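Local coordinates for DUF3256 domain-containing protein (Porphyromonas gingivalis W83, PDB 2P3P), which is of unknown function but can bind a magnesium ion and, in its full-length form, is predicted to carry a transmembrane helix, at residues S153-S158 against L166-T171; Q170-T175 against I186-E191. One frame throughout, in Å; residues are numbered along the deposited sequence.

In the fold
Contact 1 pairs the two strands of a beta hairpin, and contact 2 joins the chain leaving that hairpin to a loop beyond helix 181-184, just before strand 193-197, the next strand of the same four-stranded antiparallel sheet. Their centres lie about 10 Å apart, and Gln-170 and Thr-171 belong to both. They also touch directly, with Val-172 CG2 packed 3.8 Å from Ser-153 CA. Ser-149, a magnesium site seen in this protein although no ion is bound here, lies close to both: from side chain to side chain it is about 6 Å from Val-172 in contact 2 and about 9 Å from Tyr-154 in contact 1.

Contact 1 of 2, residues S153-S158 against L166-T171; sequences SYMQVS and LSIRQT
The beta hairpin made by strands 155-159 and 165-170 shows how an antiparallel ladder sorts its side chains onto two faces. Gln-156/Arg-169 and Ser-158/Ser-167 are its hydrogen-bonded pairs, each joined by two backbone bonds; Gln-156 N reaches Arg-169 O at 2.8 Å, nearly along the C=O axis. Beyond the last strand pair, Thr-171 N continues the ladder with an almost straight bond to Tyr-154 O, at 2.9 Å, approaching from above the carbonyl plane. The non-hydrogen-bonded pairs, Met-155/Gln-170 and Val-157/Ile-168, share the other face. There Ile-168 holds CG1 anti to its backbone N (chi1 -174°) and crosses Val-157 obliquely, bringing CD1 to 3.5 Å from Val-157 CG2. Ile-168 CG1 also meets CB of selenomethionine Met-155 at 3.8 Å. On the opposite face, Gln-156 and Arg-169 run side by side in the same direction, amide and guanidinium planes turned 65° apart, with Gln-156 CB 3.8 Å from Arg-169 CG. The crowded first torsion of Arg-169 (chi1 63°) lays its CG over Gln-156 O. A water donates to Gln-156 O at 2.8 Å and accepts from Arg-169 NE, so the carbonyl is gripped by both this water and Arg-169 N. Thr-171 OG1 sits 3.1 Å from Tyr-154 CB and hydrogen-bonds to Ala-103 O. Backbone bonds from Met-155 to Ser-105 and from Ile-168 to Leu-193 tie the hairpin to strands on both flanks. Met-155, Val-157 and Ile-168 thus form a buried, mostly apolar face, where the Gln-170 amide is bonded to Thr-173 and Ser-189; the hydrated Gln-156/Arg-169 pair occupies the more exposed one.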
ATOM      1  N   SER A 153       8.987   6.852  11.383  1.00  7.68           N
ATOM      2  CA  SER A 153       8.952   5.420  11.359  1.00  6.42           C
ATOM      3  C   SER A 153       8.376   4.944  10.024  1.00  6.31           C
ATOM      4  O   SER A 153       7.273   4.405   9.956  1.00  5.30           O
ATOM      5  CB  SER A 153       8.154   4.888  12.533  1.00  7.08           C
ATOM      6  OG  SER A 153       8.699   5.344  13.756  1.00  7.37           O
ATOM      7  N   TYR A 154       9.185   5.056   8.980  1.00  5.58           N
ATOM      8  CA  TYR A 154       8.773   4.627   7.639  1.00  5.19           C
ATOM      9  C   TYR A 154       8.392   3.163   7.647  1.00  5.08           C
ATOM     10  O   TYR A 154       9.048   2.329   8.283  1.00  4.37           O
ATOM     11  CB  TYR A 154       9.870   4.895   6.603  1.00  5.32           C
ATOM     12  CG  TYR A 154      10.392   6.312   6.584  1.00  5.72           C
ATOM     13  CD1 TYR A 154       9.615   7.334   6.088  1.00  8.49           C
ATOM     14  CD2 TYR A 154      11.672   6.625   7.044  1.00  6.83           C
ATOM     15  CE1 TYR A 154      10.067   8.640   6.047  1.00  5.93           C
ATOM     16  CE2 TYR A 154      12.133   7.954   7.019  1.00  7.96           C
ATOM     17  CZ  TYR A 154      11.328   8.945   6.505  1.00  7.72           C
ATOM     18  OH  TYR A 154      11.735  10.282   6.439  1.00  8.68           O
HETATM   19  N   MSE A 155       7.294   2.860   6.974  1.00  6.30           N
HETATM   20  CA  MSE A 155       6.829   1.489   6.823  1.00  5.62           C
HETATM   21  C   MSE A 155       6.227   1.290   5.432  1.00  5.75           C
HETATM   22  O   MSE A 155       5.492   2.139   4.903  1.00  4.75           O
HETATM   23  CB  MSE A 155       5.796   1.095   7.908  1.00  5.98           C
HETATM   24  CG  MSE A 155       6.318   1.195   9.342  1.00  6.50           C
HETATM   25 SE   MSE A 155       4.854   1.151  10.616  0.80  7.66          SE
HETATM   26  CE  MSE A 155       5.813   1.812  12.245  1.00  6.46           C
ATOM     27  N   GLN A 156       6.578   0.164   4.826  1.00  6.76           N
ATOM     28  CA  GLN A 156       6.078  -0.209   3.513  1.00  7.55           C
ATOM     29  C   GLN A 156       5.047  -1.338   3.643  1.00  7.83           C
ATOM     30  O   GLN A 156       5.304  -2.394   4.247  1.00  8.68           O
ATOM     31  CB  GLN A 156       7.240  -0.693   2.619  1.00  7.36           C
ATOM     32  CG  GLN A 156       6.772  -1.075   1.208  1.00  8.11           C
ATOM     33  CD  GLN A 156       7.924  -1.341   0.265  1.00  8.85           C
ATOM     34  OE1 GLN A 156       9.087  -1.506   0.698  1.00  9.86           O
ATOM     35  NE2 GLN A 156       7.606  -1.468  -0.996  1.00  7.89           N
ATOM     36  N   VAL A 157       3.875  -1.099   3.079  1.00  7.68           N
ATOM     37  CA  VAL A 157       2.819  -2.067   3.058  1.00  7.30           C
ATOM     38  C   VAL A 157       2.691  -2.789   1.707  1.00  7.47           C
ATOM     39  O   VAL A 157       2.804  -2.168   0.661  1.00  7.63           O
ATOM     40  CB  VAL A 157       1.517  -1.340   3.334  1.00  7.59           C
ATOM     41  CG1 VAL A 157       0.326  -2.271   3.190  1.00  8.45           C
ATOM     42  CG2 VAL A 157       1.571  -0.675   4.765  1.00  7.14           C
ATOM     43  N   SER A 158       2.423  -4.089   1.782  1.00  8.68           N
ATOM     44  CA  SER A 158       2.039  -4.912   0.610  1.00  7.62           C
ATOM     45  C   SER A 158       0.705  -5.625   0.873  1.00  7.55           C
ATOM     46  O   SER A 158       0.636  -6.547   1.672  1.00  7.03           O
ATOM     47  CB  SER A 158       3.087  -5.972   0.334  1.00  8.12           C
ATOM     48  OG  SER A 158       2.828  -6.595  -0.920  1.00  7.95           O
ATOM     49  N   LEU A 166      -2.531  -8.455   4.385  1.00  7.81           N
ATOM     50  CA  LEU A 166      -1.453  -7.506   4.051  1.00  8.36           C
ATOM     51  C   LEU A 166      -0.308  -7.743   4.995  1.00  8.23           C
ATOM     52  O   LEU A 166      -0.516  -8.292   6.093  1.00  8.78           O
ATOM     53  CB  LEU A 166      -1.913  -6.047   4.111  1.00  9.53           C
ATOM     54  CG  LEU A 166      -2.212  -5.316   5.428  1.00 11.17           C
ATOM     55  CD1 LEU A 166      -0.972  -5.008   6.250  1.00 12.49           C
ATOM     56  CD2 LEU A 166      -2.960  -3.977   5.112  1.00  9.31           C
ATOM     57  N   SER A 167       0.888  -7.345   4.547  1.00  7.80           N
ATOM     58  CA  SER A 167       2.105  -7.416   5.306  1.00  8.30           C
ATOM     59  C   SER A 167       2.708  -6.013   5.346  1.00  8.07           C
ATOM     60  O   SER A 167       2.574  -5.231   4.400  1.00 10.17           O
ATOM     61  CB  SER A 167       3.044  -8.419   4.625  1.00  9.01           C
ATOM     62  OG  SER A 167       4.218  -8.651   5.337  1.00 12.54           O
ATOM     63  N   ILE A 168       3.290  -5.644   6.473  1.00  7.82           N
ATOM     64  CA  ILE A 168       3.900  -4.318   6.621  1.00  6.81           C
ATOM     65  C   ILE A 168       5.281  -4.481   7.223  1.00  6.96           C
ATOM     66  O   ILE A 168       5.445  -5.185   8.227  1.00  6.74           O
ATOM     67  CB  ILE A 168       2.977  -3.350   7.431  1.00  7.61           C
ATOM     68  CG1 ILE A 168       3.531  -1.900   7.463  1.00  7.31           C
ATOM     69  CG2 ILE A 168       2.639  -3.957   8.854  1.00  6.08           C
ATOM     70  CD1 ILE A 168       2.556  -0.911   8.141  1.00  5.60           C
ATOM     71  N   ARG A 169       6.261  -3.811   6.623  1.00  6.83           N
ATOM     72  CA  ARG A 169       7.654  -3.915   7.002  1.00  7.49           C
ATOM     73  C   ARG A 169       8.119  -2.510   7.369  1.00  8.57           C
ATOM     74  O   ARG A 169       7.762  -1.541   6.679  1.00 10.02           O
ATOM     75  CB  ARG A 169       8.518  -4.490   5.870  1.00  7.62           C
ATOM     76  CG  ARG A 169       8.570  -3.664   4.617  1.00  9.80           C
ATOM     77  CD  ARG A 169       9.341  -4.313   3.459  1.00  9.48           C
ATOM     78  NE  ARG A 169       8.776  -5.609   3.059  1.00 12.00           N
ATOM     79  CZ  ARG A 169       9.496  -6.621   2.562  1.00 13.53           C
ATOM     80  NH1 ARG A 169      10.798  -6.502   2.368  1.00 15.96           N
ATOM     81  NH2 ARG A 169       8.910  -7.751   2.234  1.00 14.99           N
ATOM     82  N   GLN A 170       8.830  -2.395   8.488  1.00  8.57           N
ATOM     83  CA  GLN A 170       9.520  -1.155   8.789  1.00  8.04           C
ATOM     84  C   GLN A 170      10.673  -0.974   7.818  1.00  7.61           C
ATOM     85  O   GLN A 170      11.387  -1.915   7.463  1.00  6.58           O
ATOM     86  CB  GLN A 170       9.925  -1.012  10.284  1.00  7.59           C
ATOM     87  CG  GLN A 170      10.897  -2.077  10.862  1.00  6.86           C
ATOM     88  CD  GLN A 170      12.344  -1.815  10.496  1.00  6.64           C
ATOM     89  OE1 GLN A 170      12.693  -0.707  10.105  1.00  5.89           O
ATOM     90  NE2 GLN A 170      13.160  -2.851  10.524  1.00  6.03           N
ATOM     91  N   THR A 171      10.833   0.252   7.351  1.00  8.14           N
ATOM     92  CA  THR A 171      11.933   0.565   6.455  1.00  8.73           C
ATOM     93  C   THR A 171      12.876   1.569   7.112  1.00  8.90           C
ATOM     94  O   THR A 171      13.631   2.238   6.406  1.00  9.03           O
ATOM     95  CB  THR A 171      11.446   1.059   5.084  1.00  8.59           C
ATOM     96  OG1 THR A 171      10.562   2.163   5.257  1.00 10.80           O
ATOM     97  CG2 THR A 171      10.677  -0.024   4.300  1.00 10.34           C
TER
HETATM   98  O   HOH W   1       5.919  -4.773   2.912  1.00 15.23           O

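Contact 2 of 2, residues Q170-T175 against I186-E191; sequences QTVTET and IFLSPE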
ATOM      1  N   GLN A 170       8.830  -2.395   8.488  1.00  8.57           N
ATOM      2  CA  GLN A 170       9.520  -1.155   8.789  1.00  8.04           C
ATOM      3  C   GLN A 170      10.673  -0.974   7.818  1.00  7.61           C
ATOM      4  O   GLN A 170      11.387  -1.915   7.463  1.00  6.58           O
ATOM      5  CB  GLN A 170       9.925  -1.012  10.284  1.00  7.59           C
ATOM      6  CG  GLN A 170      10.897  -2.077  10.862  1.00  6.86           C
ATOM      7  CD  GLN A 170      12.344  -1.815  10.496  1.00  6.64           C
ATOM      8  OE1 GLN A 170      12.693  -0.707  10.105  1.00  5.89           O
ATOM      9  NE2 GLN A 170      13.160  -2.851  10.524  1.00  6.03           N
ATOM     10  N   THR A 171      10.833   0.252   7.351  1.00  8.14           N
ATOM     11  CA  THR A 171      11.933   0.565   6.455  1.00  8.73           C
ATOM     12  C   THR A 171      12.876   1.569   7.112  1.00  8.90           C
ATOM     13  O   THR A 171      13.631   2.238   6.406  1.00  9.03           O
ATOM     14  CB  THR A 171      11.446   1.059   5.084  1.00  8.59           C
ATOM     15  OG1 THR A 171      10.562   2.163   5.257  1.00 10.80           O
ATOM     16  CG2 THR A 171      10.677  -0.024   4.300  1.00 10.34           C
ATOM     17  N   VAL A 172      12.851   1.649   8.448  1.00  9.26           N
ATOM     18  CA  VAL A 172      13.804   2.455   9.218  1.00  9.48           C
ATOM     19  C   VAL A 172      15.246   1.881   9.139  1.00  9.68           C
ATOM     20  O   VAL A 172      16.233   2.618   9.013  1.00 10.89           O
ATOM     21  CB  VAL A 172      13.343   2.575  10.731  1.00  9.32           C
ATOM     22  CG1 VAL A 172      14.386   3.288  11.570  1.00 10.51           C
ATOM     23  CG2 VAL A 172      11.992   3.274  10.850  1.00  7.65           C
ATOM     24  N   THR A 173      15.379   0.573   9.289  1.00 10.54           N
ATOM     25  CA  THR A 173      16.693  -0.021   9.328  1.00 11.55           C
ATOM     26  C   THR A 173      17.561   0.391   8.146  1.00 12.43           C
ATOM     27  O   THR A 173      18.718   0.751   8.331  1.00 14.68           O
ATOM     28  CB  THR A 173      16.663  -1.543   9.430  1.00 12.14           C
ATOM     29  OG1 THR A 173      15.956  -1.934  10.607  1.00 10.93           O
ATOM     30  CG2 THR A 173      18.119  -2.097   9.464  1.00  9.92           C
ATOM     31  N   GLU A 174      17.007   0.416   6.943  1.00 13.38           N
ATOM     32  CA  GLU A 174      17.806   0.852   5.773  1.00 13.62           C
ATOM     33  C   GLU A 174      18.242   2.324   5.817  1.00 13.60           C
ATOM     34  O   GLU A 174      19.245   2.680   5.207  1.00 14.72           O
ATOM     35  CB  GLU A 174      17.096   0.528   4.471  1.00 14.34           C
ATOM     36  CG  GLU A 174      15.792   1.230   4.261  1.00 16.09           C
ATOM     37  CD  GLU A 174      14.980   0.543   3.203  1.00 15.36           C
ATOM     38  OE1 GLU A 174      14.313  -0.473   3.530  1.00 18.12           O
ATOM     39  OE2 GLU A 174      15.053   0.991   2.028  1.00 16.62           O
ATOM     40  N   THR A 175      17.554   3.148   6.607  1.00 13.96           N
ATOM     41  CA  THR A 175      17.913   4.565   6.779  1.00 13.41           C
ATOM     42  C   THR A 175      19.131   4.806   7.699  1.00 13.34           C
ATOM     43  O   THR A 175      19.756   5.864   7.636  1.00 12.21           O
ATOM     44  CB  THR A 175      16.703   5.414   7.254  1.00 14.09           C
ATOM     45  OG1 THR A 175      16.348   5.094   8.606  1.00 12.49           O
ATOM     46  CG2 THR A 175      15.481   5.216   6.324  1.00 11.18           C
ATOM     47  N   ILE A 186      20.152  -5.568  17.595  1.00 12.97           N
ATOM     48  CA  ILE A 186      19.833  -6.283  18.834  1.00 12.66           C
ATOM     49  C   ILE A 186      18.380  -6.157  19.221  1.00 12.80           C
ATOM     50  O   ILE A 186      17.916  -6.943  20.071  1.00 12.76           O
ATOM     51  CB  ILE A 186      20.740  -5.901  20.060  1.00 13.67           C
ATOM     52  CG1 ILE A 186      20.387  -4.560  20.684  1.00 12.70           C
ATOM     53  CG2 ILE A 186      22.185  -5.890  19.654  1.00 12.89           C
ATOM     54  CD1 ILE A 186      21.027  -4.329  22.080  1.00 13.78           C
ATOM     55  N   PHE A 187      17.674  -5.165  18.655  1.00 11.62           N
ATOM     56  CA  PHE A 187      16.293  -4.934  19.027  1.00 11.54           C
ATOM     57  C   PHE A 187      15.293  -4.649  17.879  1.00 10.95           C
ATOM     58  O   PHE A 187      14.120  -4.904  18.047  1.00 12.25           O
ATOM     59  CB  PHE A 187      16.219  -3.863  20.106  1.00 10.12           C
ATOM     60  CG  PHE A 187      16.368  -2.459  19.600  1.00  9.98           C
ATOM     61  CD1 PHE A 187      15.249  -1.736  19.175  1.00 10.41           C
ATOM     62  CD2 PHE A 187      17.624  -1.863  19.540  1.00  6.80           C
ATOM     63  CE1 PHE A 187      15.389  -0.454  18.733  1.00 10.02           C
ATOM     64  CE2 PHE A 187      17.767  -0.578  19.084  1.00 11.06           C
ATOM     65  CZ  PHE A 187      16.671   0.117  18.654  1.00  8.37           C
ATOM     66  N   LEU A 188      15.754  -4.156  16.736  1.00 11.86           N
ATOM     67  CA  LEU A 188      14.872  -3.800  15.636  1.00 12.25           C
ATOM     68  C   LEU A 188      14.862  -4.862  14.537  1.00 12.47           C
ATOM     69  O   LEU A 188      15.898  -5.085  13.867  1.00 13.65           O
ATOM     70  CB  LEU A 188      15.347  -2.520  15.002  1.00 13.24           C
ATOM     71  CG  LEU A 188      14.392  -1.947  13.987  1.00 11.48           C
ATOM     72  CD1 LEU A 188      12.907  -1.868  14.569  1.00 11.51           C
ATOM     73  CD2 LEU A 188      14.921  -0.531  13.568  1.00 13.16           C
ATOM     74  N   SER A 189      13.722  -5.505  14.350  1.00 10.22           N
ATOM     75  CA  SER A 189      13.641  -6.679  13.493  1.00 10.19           C
ATOM     76  C   SER A 189      13.140  -6.272  12.125  1.00  8.79           C
ATOM     77  O   SER A 189      12.207  -5.500  12.013  1.00  9.35           O
ATOM     78  CB  SER A 189      12.662  -7.740  14.043  1.00 10.11           C
ATOM     79  OG  SER A 189      12.382  -8.754  13.075  1.00  9.20           O
ATOM     80  N   PRO A 190      13.696  -6.872  11.080  1.00 10.00           N
ATOM     81  CA  PRO A 190      13.244  -6.640   9.713  1.00  9.55           C
ATOM     82  C   PRO A 190      12.042  -7.490   9.342  1.00  9.06           C
ATOM     83  O   PRO A 190      11.499  -7.326   8.237  1.00 10.02           O
ATOM     84  CB  PRO A 190      14.459  -7.050   8.879  1.00  9.85           C
ATOM     85  CG  PRO A 190      15.102  -8.135   9.674  1.00 11.34           C
ATOM     86  CD  PRO A 190      14.729  -7.915  11.133  1.00 10.41           C
ATOM     87  N   GLU A 191      11.613  -8.400  10.214  1.00  8.13           N
ATOM     88  CA  GLU A 191      10.485  -9.266   9.860  1.00  8.17           C
ATOM     89  C   GLU A 191       9.164  -8.479   9.677  1.00  7.51           C
ATOM     90  O   GLU A 191       8.763  -7.702  10.535  1.00  7.13           O
ATOM     91  CB  GLU A 191      10.256 -10.324  10.925  1.00  8.40           C
ATOM     92  CG  GLU A 191       9.501 -11.533  10.438  1.00  9.75           C
ATOM     93  CD  GLU A 191      10.276 -12.345   9.403  1.00 14.32           C
ATOM     94  OE1 GLU A 191      11.536 -12.271   9.397  1.00 19.53           O
ATOM     95  OE2 GLU A 191       9.629 -13.052   8.597  1.00 17.53           O
TER
HETATM   96  O   HOH W   2       9.708  -5.117   9.322  1.00 13.64           O
HETATM   97  O   HOH W   3      11.887  -4.496   7.771  1.00 30.40           O
HETATM   98  O   HOH W   4      17.467  -3.304  12.363  1.00 24.83           O
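Gln-170 carries the bridge between two irregular loops, one following strand 165-170 and the other, which contains an ST turn at Ser-189, leading into strand 193-197. Its NE2 donates to Ser-189 O at 3.2 Å; the N-H is well aimed at 167°, and the acceptor lies in the amide plane, yet the donor stands above the plane of the Ser-189 carbonyl. Gln-170 NE2 gives a shorter bond, 2.9 Å, to Thr-173 OG1, also in the amide plane. Leu-188 meets the glutamine tip to tip, Leu-188 CG lying 3.8 Å from Gln-170 NE2. The Leu-188 and Thr-173 side chains run past each other in opposite directions, with Leu-188 CD2 3.4 Å from Thr-173 OG1. The other end of the amide is held too: Gln-170 OE1 receives Thr-173 N on a lone pair at 3.1 Å and, weakly, Val-172 N, so bonds at both ends would set its rotation. A bend at chi2 (80°) turns the chain back to make this possible. Waters add further links, one lying within hydrogen-bonding distance of Gln-170 O and Pro-190 O and another between Thr-173 OG1 and Leu-188 O. Farther out, Leu-188 CB lies over one face of the Phe-187 ring, offset toward its rim; that ring meets Phe-132 edge-to-face, while a backbone bond joins Ser-189 to Phe-131. The ST turn closes with Glu-191 N donating to Ser-189 OG at 3.0 Å.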